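Local coordinates for protein DNA polymerase III subunit beta (Deinococcus radiodurans, PDB 4TRT) that probably tethers DNA polymerases and other proteins to DNA as a ring-shaped sliding clamp, giving replication its processivity, at residues Gly130-Arg135 with Asp179-Gly184; Ser139-Ala144 with Ser195-Ile200; Lys157-His160 with Ala165-Val168; Gly172-Ile177 with Val320-Gly325; Asn188-Ala193 with Gly233-Tyr238. One frame throughout, in Å; residues are numbered along the deposited sequence.

Contact 1 (Gly130-Arg135 with Asp179-Gly184)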
# COMPACT_ATOMS: atom_id res chain seq x y z
N GLY A 130 -17.94 1.58 23.57
CA GLY A 130 -17.55 1.05 22.26
C GLY A 130 -16.05 0.97 22.02
O GLY A 130 -15.57 0.05 21.36
N GLY A 131 -15.31 1.93 22.54
CA GLY A 131 -13.85 1.94 22.44
C GLY A 131 -13.21 0.80 23.22
O GLY A 131 -12.29 0.16 22.73
N GLU A 132 -13.70 0.55 24.42
CA GLU A 132 -13.22 -0.56 25.24
C GLU A 132 -13.53 -1.86 24.52
O GLU A 132 -12.67 -2.74 24.41
CB GLU A 132 -13.89 -0.57 26.61
CG GLU A 132 -13.51 0.59 27.53
CD GLU A 132 -12.16 0.42 28.20
OE1 GLU A 132 -11.48 -0.61 27.97
OE2 GLU A 132 -11.77 1.33 28.96
N LEU A 133 -14.75 -1.98 24.02
CA LEU A 133 -15.17 -3.20 23.33
C LEU A 133 -14.34 -3.44 22.06
O LEU A 133 -13.94 -4.56 21.80
CB LEU A 133 -16.66 -3.13 22.99
CG LEU A 133 -17.22 -4.35 22.27
CD1 LEU A 133 -17.11 -5.58 23.16
CD2 LEU A 133 -18.69 -4.10 21.90
N SER A 134 -14.10 -2.39 21.28
CA SER A 134 -13.31 -2.49 20.07
C SER A 134 -11.87 -2.94 20.32
O SER A 134 -11.36 -3.81 19.63
CB SER A 134 -13.29 -1.15 19.34
OG SER A 134 -12.60 -1.28 18.10
N ARG A 135 -11.22 -2.34 21.31
CA ARG A 135 -9.84 -2.73 21.63
C ARG A 135 -9.80 -4.17 22.19
O ARG A 135 -8.89 -4.92 21.86
CB ARG A 135 -9.14 -1.68 22.52
CG ARG A 135 -8.36 -0.62 21.72
CD ARG A 135 -7.78 0.52 22.54
NE ARG A 135 -8.71 1.66 22.59
CZ ARG A 135 -9.62 1.90 23.54
NH1 ARG A 135 -9.76 1.09 24.58
NH2 ARG A 135 -10.39 2.98 23.45
N ASP A 179 -10.28 -8.83 29.29
CA ASP A 179 -11.27 -8.31 30.23
C ASP A 179 -11.33 -6.81 30.07
O ASP A 179 -10.29 -6.17 29.85
CB ASP A 179 -10.87 -8.63 31.68
CG ASP A 179 -11.04 -10.09 32.03
OD1 ASP A 179 -12.11 -10.67 31.72
OD2 ASP A 179 -10.11 -10.70 32.59
N PHE A 180 -12.53 -6.24 30.17
CA PHE A 180 -12.71 -4.80 30.05
C PHE A 180 -13.91 -4.31 30.88
O PHE A 180 -14.81 -5.09 31.18
CB PHE A 180 -12.85 -4.43 28.56
CG PHE A 180 -14.03 -5.07 27.87
CD1 PHE A 180 -13.96 -6.37 27.40
CD2 PHE A 180 -15.21 -4.35 27.67
CE1 PHE A 180 -15.05 -6.96 26.77
CE2 PHE A 180 -16.30 -4.94 27.03
CZ PHE A 180 -16.22 -6.24 26.58
N PRO A 181 -13.93 -3.01 31.26
CA PRO A 181 -15.07 -2.46 32.03
C PRO A 181 -16.41 -2.57 31.30
O PRO A 181 -16.49 -2.35 30.09
CB PRO A 181 -14.69 -0.98 32.22
CG PRO A 181 -13.22 -0.91 32.00
CD PRO A 181 -12.88 -2.00 31.04
N ALA A 182 -17.46 -2.89 32.04
CA ALA A 182 -18.79 -3.02 31.46
C ALA A 182 -19.86 -2.48 32.41
O ALA A 182 -19.72 -2.54 33.64
CB ALA A 182 -19.06 -4.48 31.12
N SER A 183 -20.91 -1.90 31.84
CA SER A 183 -22.12 -1.57 32.59
C SER A 183 -22.94 -2.84 32.44
O SER A 183 -23.79 -2.96 31.55
CB SER A 183 -22.82 -0.34 32.01
OG SER A 183 -23.81 0.14 32.90
N GLY A 184 -22.65 -3.80 33.32
CA GLY A 184 -22.74 -5.20 32.94
C GLY A 184 -23.73 -6.05 33.69
O GLY A 184 -23.47 -6.49 34.80
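Glu-132 OE1 is the polar atom that most closely meets the strand. It sits 3.6 Å from Pro-181 CD and 4.1 Å from Phe-180 CB. Both are van der Waals contacts, and the carboxylate makes no hydrogen bond with Asp179-Gly184. CG of Glu-132 stands beside its backbone N, and a bend at the next torsion (chi2 -79°) brings the carboxylate to Pro-181. The Glu-132 side chain crosses the proline at about a right angle and runs past Phe-180 in the opposite direction. The carboxylate plane is only 11° from that of the phenyl ring. Glu-132 OE2 is 4.0 Å from Pro-181 CG.

Around the ring the contact is apolar. Leu-133 CD1 meets the far end of the ring at Phe-180 CZ, 3.6 Å away, and the two side chains cross obliquely. Glu-132 CB lies 4.1 Å from Phe-180 CD2. Two consecutive helix residues thus meet the ring, and Ala-165 and Val-167 of the neighbouring strand also touch it. Leu-133 packs on Leu-203 as well. Helix 130-135 and strand 179-181 run antiparallel, with axes 8.4 Å apart. This places the start of a helix of the central clamp domain against its sheet.

With an alanine at position Glu-132, Pro-181 would probably lose its cover on the helix side, and a gap would open beside Phe-180 CB. Leu-133 and the phenyl ring supply the greasy part of the contact, while the acid covers proline carbons at its more exposed margin without forming an ion pair there.

Contact 2 (Ser139-Ala144 with Ser195-Ile200)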
# COMPACT_ATOMS: atom_id res chain seq x y z
N SER A 139 -7.84 -7.30 20.31
CA SER A 139 -6.84 -8.04 21.07
C SER A 139 -7.00 -9.55 20.96
O SER A 139 -6.01 -10.27 21.12
CB SER A 139 -6.88 -7.64 22.55
OG SER A 139 -6.56 -6.27 22.66
N VAL A 140 -8.23 -10.04 20.73
CA VAL A 140 -8.48 -11.51 20.73
C VAL A 140 -8.85 -12.12 19.39
O VAL A 140 -8.76 -13.33 19.24
CB VAL A 140 -9.53 -11.91 21.78
CG1 VAL A 140 -9.14 -11.30 23.13
CG2 VAL A 140 -10.95 -11.52 21.33
N ARG A 141 -9.19 -11.29 18.41
CA ARG A 141 -9.77 -11.73 17.13
C ARG A 141 -8.91 -12.74 16.37
O ARG A 141 -9.43 -13.68 15.77
CB ARG A 141 -10.01 -10.47 16.25
CG ARG A 141 -9.97 -10.66 14.74
CD ARG A 141 -11.25 -11.32 14.32
NE ARG A 141 -11.39 -11.59 12.89
CZ ARG A 141 -11.19 -12.77 12.32
NH1 ARG A 141 -10.75 -13.82 13.02
NH2 ARG A 141 -11.42 -12.90 11.03
N TYR A 142 -7.59 -12.55 16.37
CA TYR A 142 -6.67 -13.47 15.68
C TYR A 142 -6.84 -14.95 16.07
O TYR A 142 -6.49 -15.84 15.30
CB TYR A 142 -5.22 -13.05 15.94
CG TYR A 142 -4.75 -13.31 17.37
CD1 TYR A 142 -4.27 -14.56 17.73
CD2 TYR A 142 -4.82 -12.32 18.35
CE1 TYR A 142 -3.86 -14.82 19.03
CE2 TYR A 142 -4.42 -12.57 19.65
CZ TYR A 142 -3.93 -13.82 19.98
OH TYR A 142 -3.49 -14.11 21.25
N ALA A 143 -7.32 -15.23 17.28
CA ALA A 143 -7.38 -16.61 17.78
C ALA A 143 -8.55 -17.43 17.22
O ALA A 143 -8.55 -18.66 17.32
CB ALA A 143 -7.43 -16.63 19.31
N ALA A 144 -9.56 -16.75 16.69
CA ALA A 144 -10.72 -17.42 16.10
C ALA A 144 -10.34 -17.96 14.73
O ALA A 144 -9.59 -17.32 14.00
CB ALA A 144 -11.90 -16.46 15.98
N SER A 195 -17.95 -10.73 11.44
CA SER A 195 -18.78 -9.65 11.97
C SER A 195 -18.06 -8.82 13.04
O SER A 195 -18.29 -7.60 13.16
CB SER A 195 -20.09 -10.21 12.52
OG SER A 195 -20.85 -10.76 11.48
N VAL A 196 -17.19 -9.44 13.82
CA VAL A 196 -16.32 -8.68 14.72
C VAL A 196 -15.43 -7.70 13.93
O VAL A 196 -15.26 -6.56 14.34
CB VAL A 196 -15.50 -9.59 15.65
CG1 VAL A 196 -14.41 -8.81 16.37
CG2 VAL A 196 -16.42 -10.26 16.65
N ASP A 197 -14.89 -8.15 12.80
CA ASP A 197 -14.07 -7.28 11.94
C ASP A 197 -14.84 -6.03 11.51
O ASP A 197 -14.29 -4.93 11.50
CB ASP A 197 -13.60 -8.01 10.69
CG ASP A 197 -12.64 -9.13 11.00
OD1 ASP A 197 -11.92 -9.06 12.01
OD2 ASP A 197 -12.60 -10.10 10.21
N GLU A 198 -16.11 -6.21 11.16
CA GLU A 198 -16.95 -5.09 10.76
C GLU A 198 -17.22 -4.18 11.95
O GLU A 198 -17.25 -2.97 11.80
CB GLU A 198 -18.28 -5.57 10.15
CG GLU A 198 -18.13 -6.46 8.92
CD GLU A 198 -17.34 -5.83 7.79
OE1 GLU A 198 -17.21 -4.58 7.72
OE2 GLU A 198 -16.81 -6.61 6.97
N LEU A 199 -17.44 -4.79 13.12
CA LEU A 199 -17.72 -4.04 14.34
C LEU A 199 -16.54 -3.16 14.70
O LEU A 199 -16.71 -1.99 15.02
CB LEU A 199 -18.09 -4.96 15.50
CG LEU A 199 -19.55 -5.38 15.61
CD1 LEU A 199 -19.75 -6.49 16.64
CD2 LEU A 199 -20.42 -4.17 15.93
N ILE A 200 -15.34 -3.72 14.62
CA ILE A 200 -14.12 -2.97 14.88
C ILE A 200 -14.03 -1.73 13.99
O ILE A 200 -13.61 -0.67 14.44
CB ILE A 200 -12.86 -3.86 14.71
CG1 ILE A 200 -12.79 -4.89 15.82
CG2 ILE A 200 -11.57 -3.02 14.70
CD1 ILE A 200 -11.78 -5.98 15.55
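Arg-141 places CG anti to its backbone N (chi1 152°) and then bends at chi2 (76°), which turns its NE edge towards helix 193-202. Asp-197 answers with CG beside its own backbone N (chi1 -66°), which brings its carboxylate to that edge. The two side chains cross at about a right angle.

The grip is side-on. NE of Arg-141 donates to OD1 of Asp-197 over 2.7 Å. NH2 of Arg-141 donates to OD2 of Asp-197 over 3.1 Å. A third, weak bond runs from Arg-141 NE to Asp-197 OD2. Both oxygens are met on their syn sides and lie close to the guanidinium plane. Two nitrogens holding two oxygens limit rotation of either group. A leucine in place of Arg-141 would probably leave the Asp-197 carboxylate without its charged mate and break the link between the segments.

Beside this surface salt bridge, Val-196, Leu-199 and Ile-200 pack on Phe-137 of helix 130-140. The bridge links the residue that follows helix 130-140 to helix 193-202. A pair of helices on the inner side of each domain, backed by sheets, is characteristic of the DNA clamp fold.

Contact 3 (Lys157-His160 with Ala165-Val168)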
# COMPACT_ATOMS: atom_id res chain seq x y z
N LYS A 157 -16.49 -15.16 21.85
CA LYS A 157 -17.42 -15.18 22.97
C LYS A 157 -17.36 -13.85 23.71
O LYS A 157 -16.29 -13.33 23.93
CB LYS A 157 -17.09 -16.30 23.95
CG LYS A 157 -18.21 -16.57 24.97
CD LYS A 157 -17.69 -17.37 26.15
CE LYS A 157 -18.79 -17.87 27.08
NZ LYS A 157 -18.16 -18.43 28.31
N LEU A 158 -18.53 -13.32 24.07
CA LEU A 158 -18.63 -12.20 25.00
C LEU A 158 -19.29 -12.70 26.28
O LEU A 158 -20.37 -13.29 26.24
CB LEU A 158 -19.44 -11.07 24.38
CG LEU A 158 -19.67 -9.86 25.30
CD1 LEU A 158 -18.34 -9.16 25.55
CD2 LEU A 158 -20.66 -8.87 24.70
N GLU A 159 -18.64 -12.47 27.42
CA GLU A 159 -19.15 -12.84 28.74
C GLU A 159 -19.37 -11.59 29.56
O GLU A 159 -18.54 -10.68 29.53
CB GLU A 159 -18.10 -13.63 29.52
CG GLU A 159 -17.77 -15.01 29.02
CD GLU A 159 -16.63 -15.65 29.80
OE1 GLU A 159 -16.20 -15.12 30.84
OE2 GLU A 159 -16.15 -16.71 29.36
N HIS A 160 -20.47 -11.55 30.32
CA HIS A 160 -20.69 -10.48 31.30
C HIS A 160 -20.48 -10.95 32.71
O HIS A 160 -20.87 -12.06 33.07
CB HIS A 160 -22.08 -9.89 31.14
CG HIS A 160 -22.20 -8.94 29.97
ND1 HIS A 160 -22.53 -9.36 28.73
CD2 HIS A 160 -22.00 -7.57 29.89
CE1 HIS A 160 -22.54 -8.29 27.90
NE2 HIS A 160 -22.22 -7.20 28.62
N ALA A 165 -16.66 -7.18 31.74
CA ALA A 165 -16.99 -8.13 30.70
C ALA A 165 -15.69 -8.71 30.13
O ALA A 165 -14.60 -8.21 30.41
CB ALA A 165 -17.78 -7.43 29.60
N ARG A 166 -15.82 -9.75 29.31
CA ARG A 166 -14.67 -10.45 28.77
C ARG A 166 -14.97 -10.93 27.37
O ARG A 166 -16.08 -11.41 27.10
CB ARG A 166 -14.34 -11.65 29.66
CG ARG A 166 -13.37 -12.64 29.05
CD ARG A 166 -13.08 -13.78 30.01
NE ARG A 166 -12.18 -13.35 31.05
CZ ARG A 166 -11.52 -14.17 31.86
NH1 ARG A 166 -11.67 -15.49 31.77
NH2 ARG A 166 -10.70 -13.66 32.76
N VAL A 167 -13.99 -10.81 26.47
CA VAL A 167 -14.08 -11.47 25.17
C VAL A 167 -13.02 -12.55 25.08
O VAL A 167 -11.93 -12.39 25.61
CB VAL A 167 -13.95 -10.53 23.95
CG1 VAL A 167 -15.22 -9.71 23.77
CG2 VAL A 167 -12.70 -9.66 24.08
N VAL A 168 -13.37 -13.65 24.41
CA VAL A 168 -12.51 -14.81 24.31
C VAL A 168 -12.59 -15.39 22.90
O VAL A 168 -13.69 -15.53 22.34
CB VAL A 168 -12.92 -15.91 25.32
CG1 VAL A 168 -11.88 -17.03 25.38
CG2 VAL A 168 -13.15 -15.33 26.71
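Lys-157 and Val-168 form a hydrogen-bonded antiparallel pair, as do Glu-159 and Arg-166. Each pair is closed by two backbone bonds. The shortest, from Glu-159 N to Arg-166 O, is 2.8 Å and nearly straight at 172°. Between the pairs, CA-H...O contacts add to the join, with Val-167 CA 3.1 Å from Lys-157 O.

Apolar contacts lie on the face of Leu-158, His-160, Ala-165 and Val-167. Leu-158 CD1 touches Val-167 CG1 at 3.6 Å. This follows from chi1 of 177°, which sets the leucine CG anti to its backbone N. Val-167 also packs on helix 130-140 through Ala-136, Phe-137 and Val-140.

The other face carries the charged groups Lys-157, Glu-159 and Arg-166, along with Val-168. Lys-157 reaches along its own strand, fully extended, and its NZ makes a 2.8 Å salt bridge with Glu-159 OE2 from above the carboxylate plane. Tyr-238 OH bonds to the same oxygen, and His-161 NE2 holds OE1. Glu-159 and Arg-166 lie side by side, pointing the same way. Glu-159 OE1 is 3.5 Å from Arg-166 CD, but no N-H of the guanidinium points at it. Arg-166 instead bridges to Asp-179 and bonds to Tyr-238 OH.

The arrangement is a beta hairpin, built from strands 155-161 and 164-170, within an antiparallel sheet of the clamp's central domain.

Contact 4 (Gly172-Ile177 with Val320-Gly325)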
# COMPACT_ATOMS: atom_id res chain seq x y z
N GLY A 172 -9.36 -24.09 20.18
CA GLY A 172 -9.31 -25.30 21.02
C GLY A 172 -7.95 -25.55 21.66
O GLY A 172 -7.82 -26.39 22.57
N TYR A 173 -6.94 -24.83 21.19
CA TYR A 173 -5.56 -25.00 21.67
C TYR A 173 -5.00 -23.66 22.15
O TYR A 173 -4.75 -23.50 23.36
CB TYR A 173 -4.68 -25.59 20.55
CG TYR A 173 -5.18 -26.91 20.03
CD1 TYR A 173 -6.13 -26.97 19.01
CD2 TYR A 173 -4.69 -28.11 20.54
CE1 TYR A 173 -6.59 -28.19 18.52
CE2 TYR A 173 -5.14 -29.33 20.06
CZ TYR A 173 -6.09 -29.37 19.06
OH TYR A 173 -6.53 -30.58 18.58
N ARG A 174 -4.81 -22.71 21.23
CA ARG A 174 -4.50 -21.34 21.67
C ARG A 174 -5.76 -20.59 22.07
O ARG A 174 -6.84 -20.87 21.58
CB ARG A 174 -3.71 -20.55 20.64
CG ARG A 174 -4.43 -20.27 19.34
CD ARG A 174 -3.51 -19.46 18.45
NE ARG A 174 -4.04 -19.19 17.13
CZ ARG A 174 -3.52 -18.28 16.29
NH1 ARG A 174 -2.48 -17.55 16.65
NH2 ARG A 174 -4.06 -18.09 15.10
N VAL A 175 -5.59 -19.61 22.96
CA VAL A 175 -6.69 -18.85 23.50
C VAL A 175 -6.23 -17.40 23.62
O VAL A 175 -5.06 -17.13 23.96
CB VAL A 175 -7.08 -19.33 24.93
CG1 VAL A 175 -8.40 -18.70 25.34
CG2 VAL A 175 -7.15 -20.86 25.00
N ALA A 176 -7.13 -16.47 23.35
CA ALA A 176 -6.90 -15.05 23.59
C ALA A 176 -8.08 -14.53 24.39
O ALA A 176 -9.23 -14.82 24.05
CB ALA A 176 -6.77 -14.30 22.28
N ILE A 177 -7.77 -13.77 25.44
CA ILE A 177 -8.75 -13.23 26.38
C ILE A 177 -8.44 -11.77 26.64
O ILE A 177 -7.28 -11.39 26.79
CB ILE A 177 -8.66 -13.97 27.74
CG1 ILE A 177 -8.98 -15.46 27.57
CG2 ILE A 177 -9.55 -13.33 28.82
CD1 ILE A 177 -8.57 -16.28 28.77
N VAL A 320 3.22 -16.77 17.87
CA VAL A 320 3.91 -16.01 18.91
C VAL A 320 3.67 -14.52 18.69
O VAL A 320 3.30 -13.79 19.62
CB VAL A 320 5.43 -16.31 18.96
CG1 VAL A 320 6.15 -15.26 19.79
CG2 VAL A 320 5.69 -17.70 19.54
N LEU A 321 3.86 -14.07 17.45
CA LEU A 321 3.67 -12.66 17.11
C LEU A 321 2.22 -12.25 17.27
O LEU A 321 1.94 -11.15 17.77
CB LEU A 321 4.18 -12.36 15.71
CG LEU A 321 5.71 -12.47 15.55
CD1 LEU A 321 6.12 -12.16 14.12
CD2 LEU A 321 6.43 -11.56 16.53
N ASP A 322 1.29 -13.12 16.87
CA ASP A 322 -0.15 -12.89 17.10
C ASP A 322 -0.39 -12.64 18.59
O ASP A 322 -1.06 -11.68 18.97
CB ASP A 322 -1.01 -14.10 16.72
CG ASP A 322 -1.15 -14.32 15.23
OD1 ASP A 322 -0.92 -13.40 14.43
OD2 ASP A 322 -1.56 -15.44 14.86
N ALA A 323 0.14 -13.53 19.43
CA ALA A 323 -0.11 -13.50 20.87
C ALA A 323 0.52 -12.26 21.53
O ALA A 323 -0.07 -11.69 22.44
CB ALA A 323 0.40 -14.78 21.53
N LEU A 324 1.71 -11.87 21.08
CA LEU A 324 2.40 -10.70 21.62
C LEU A 324 1.84 -9.36 21.18
O LEU A 324 2.10 -8.33 21.83
CB LEU A 324 3.89 -10.74 21.27
CG LEU A 324 4.67 -11.87 21.92
CD1 LEU A 324 6.09 -11.85 21.38
CD2 LEU A 324 4.65 -11.72 23.44
N GLY A 325 1.11 -9.36 20.06
CA GLY A 325 0.65 -8.13 19.43
C GLY A 325 0.08 -7.10 20.38
O GLY A 325 0.53 -5.96 20.39
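The guanidinium of Arg-174 receives Asp-322 OD2 at its edge, only 4° out of its plane. The carboxylate is turned 35° against the guanidinium. Tyr-142 packs on both side chains.

One bond carries the contact. NH1 of Arg-174 donates to OD2 of Asp-322 over 2.9 Å, and the bond is almost straight at 173°. It uses the anti lone pair of OD2, the one pointing away from the other carboxylate oxygen. NH2 of Arg-174 stays 3.7 Å from OD2 of Asp-322, so the salt bridge is a single prong and not a fork.

Arg-174 CG sits between the backbone N and the carbonyl carbon, and the chain then runs extended to NE. This carries the charge from just before strand 175-181 across to helix 317-324. The arginine backbone is itself held: its N bonds to Asp-171 OD1 and its O to Ser-170 OG. On the helix, Asp-322 CG stands beside its backbone N.

The bridge joins the central domain to the C-terminal domain of the same chain at the surface. With a single in-plane bond, the aspartate is probably less firmly fixed in rotation than in a two-pronged pair. The opposite charges probably still attract across the domain boundary, beyond the one bond.

Contact 5 (Asn188-Ala193 with Gly233-Tyr238)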
# COMPACT_ATOMS: atom_id res chain seq x y z
N ASN A 188 -24.45 -14.03 27.64
CA ASN A 188 -23.32 -14.47 26.86
C ASN A 188 -23.71 -14.62 25.40
O ASN A 188 -24.80 -15.12 25.09
CB ASN A 188 -22.74 -15.76 27.40
CG ASN A 188 -22.07 -15.59 28.75
OD1 ASN A 188 -22.14 -14.51 29.37
ND2 ASN A 188 -21.46 -16.65 29.23
N LEU A 189 -22.82 -14.15 24.53
CA LEU A 189 -23.03 -14.10 23.08
C LEU A 189 -21.80 -14.69 22.40
O LEU A 189 -20.70 -14.61 22.94
CB LEU A 189 -23.16 -12.64 22.62
CG LEU A 189 -24.28 -11.78 23.24
CD1 LEU A 189 -24.08 -10.33 22.88
CD2 LEU A 189 -25.65 -12.25 22.79
N ILE A 190 -21.99 -15.28 21.23
CA ILE A 190 -20.89 -15.67 20.36
C ILE A 190 -21.09 -14.97 19.03
O ILE A 190 -22.08 -15.22 18.33
CB ILE A 190 -20.80 -17.19 20.13
CG1 ILE A 190 -20.72 -17.93 21.49
CG2 ILE A 190 -19.59 -17.50 19.24
CD1 ILE A 190 -20.89 -19.43 21.38
N ILE A 191 -20.15 -14.09 18.68
CA ILE A 191 -20.24 -13.24 17.49
C ILE A 191 -19.34 -13.79 16.38
O ILE A 191 -18.17 -14.02 16.61
CB ILE A 191 -19.78 -11.79 17.82
CG1 ILE A 191 -20.49 -11.24 19.06
CG2 ILE A 191 -19.96 -10.87 16.61
CD1 ILE A 191 -21.97 -11.05 18.88
N PRO A 192 -19.88 -13.99 15.16
CA PRO A 192 -19.02 -14.49 14.07
C PRO A 192 -17.80 -13.58 13.87
O PRO A 192 -17.94 -12.36 13.95
CB PRO A 192 -19.95 -14.47 12.86
CG PRO A 192 -21.32 -14.55 13.42
CD PRO A 192 -21.26 -13.80 14.71
N ALA A 193 -16.62 -14.17 13.69
CA ALA A 193 -15.37 -13.40 13.62
C ALA A 193 -15.39 -12.32 12.54
O ALA A 193 -14.91 -11.20 12.77
CB ALA A 193 -14.16 -14.30 13.40
N GLY A 233 -25.14 -22.37 20.32
CA GLY A 233 -24.31 -23.28 21.09
C GLY A 233 -23.64 -22.57 22.24
O GLY A 233 -23.68 -21.36 22.34
N ASP A 234 -23.01 -23.35 23.11
CA ASP A 234 -22.22 -22.81 24.19
C ASP A 234 -20.75 -22.85 23.77
O ASP A 234 -20.24 -23.86 23.30
CB ASP A 234 -22.41 -23.64 25.47
CG ASP A 234 -23.80 -23.50 26.09
OD1 ASP A 234 -24.47 -22.47 25.86
OD2 ASP A 234 -24.22 -24.41 26.83
N PHE A 235 -20.07 -21.74 23.96
CA PHE A 235 -18.62 -21.73 23.82
C PHE A 235 -17.98 -22.75 24.76
O PHE A 235 -18.42 -22.90 25.91
CB PHE A 235 -18.10 -20.33 24.12
CG PHE A 235 -16.80 -20.02 23.47
CD1 PHE A 235 -16.74 -19.71 22.12
CD2 PHE A 235 -15.63 -20.05 24.20
CE1 PHE A 235 -15.53 -19.41 21.52
CE2 PHE A 235 -14.42 -19.78 23.60
CZ PHE A 235 -14.37 -19.46 22.26
N PRO A 236 -16.95 -23.48 24.29
CA PRO A 236 -16.39 -24.53 25.15
C PRO A 236 -15.66 -23.99 26.39
O PRO A 236 -15.36 -22.80 26.47
CB PRO A 236 -15.40 -25.25 24.22
CG PRO A 236 -15.85 -24.89 22.83
CD PRO A 236 -16.31 -23.47 22.96
N ASP A 237 -15.38 -24.88 27.33
CA ASP A 237 -14.70 -24.50 28.57
C ASP A 237 -13.20 -24.27 28.31
O ASP A 237 -12.39 -25.16 28.51
CB ASP A 237 -14.94 -25.55 29.65
CG ASP A 237 -14.40 -25.13 31.03
OD1 ASP A 237 -13.95 -23.98 31.17
OD2 ASP A 237 -14.43 -25.95 31.97
N TYR A 238 -12.87 -23.07 27.87
CA TYR A 238 -11.47 -22.66 27.61
C TYR A 238 -10.59 -22.65 28.88
O TYR A 238 -9.37 -22.74 28.76
CB TYR A 238 -11.42 -21.29 26.91
CG TYR A 238 -12.02 -20.17 27.72
CD1 TYR A 238 -11.25 -19.46 28.64
CD2 TYR A 238 -13.35 -19.82 27.58
CE1 TYR A 238 -11.80 -18.46 29.41
CE2 TYR A 238 -13.91 -18.80 28.33
CZ TYR A 238 -13.13 -18.13 29.25
OH TYR A 238 -13.67 -17.14 30.03
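Ile-190 points at the 233-238 segment and meets it with one atom, the terminal methyl CD1. CG1 lies beside the backbone N, and chi2 of 169° stretches the branch out straight. CD1 therefore arrives as the tip of an extended arm. It comes to rest against backbone as much as side chain. Gly-233 O is 3.5 Å from Ile-190 CD1. Phe-235 N lies 3.6 Å from Ile-190 CD1.

Phe-235 turns its CB towards the methyl, with Ile-190 CD1 at 4.0 Å from it. The methyl lies at the edge of the phenyl ring, near its plane, and so does not stack on a face. One face of the ring is taken by the next residue, with Pro-236 CD lying over it near the rim, 3.5 Å from the ring plane. Phe-153 adds an edge-to-face ring contact, and Val-168 and Lys-157 also touch Phe-235.

Strand 189-192 is an outermost strand of an antiparallel clamp sheet within this chain. The irregular 233-238 segment lies in the loop between strands 224-229 and 248-253. A backbone bond between Ile-190 and Leu-231 holds the strand to this loop two residues before Gly-233.

Gly-233 has phi 98° and psi 171°, where a side chain would press on the preceding carbonyl. In the next residue, CB of Asp-234 points away from the strand.

In the fold
Contacts 1, 3, 4 and 5 all reach one antiparallel sheet, with contact 3 about 9 Å between centres from each of contacts 1 and 5. Asp-179 and the Phe-180 backbone join contact 1 to the hairpin of contact 3. Tyr-238 and the pairing of Leu-158 with Leu-189 join contact 5 to it. Contact 2 lies about 13 Å between centres from contact 3, on the helix side, where Val-140 meets Val-167. The centres of contacts 2 and 4 are also about 13 Å apart, and Tyr-142 of the first packs on Arg-174 and Asp-322 of the second. Of the five, contact 4 alone ties the central domain to helix 317-324 of the C-terminal domain. Together they describe the middle of one subunit of the ring-shaped dimer.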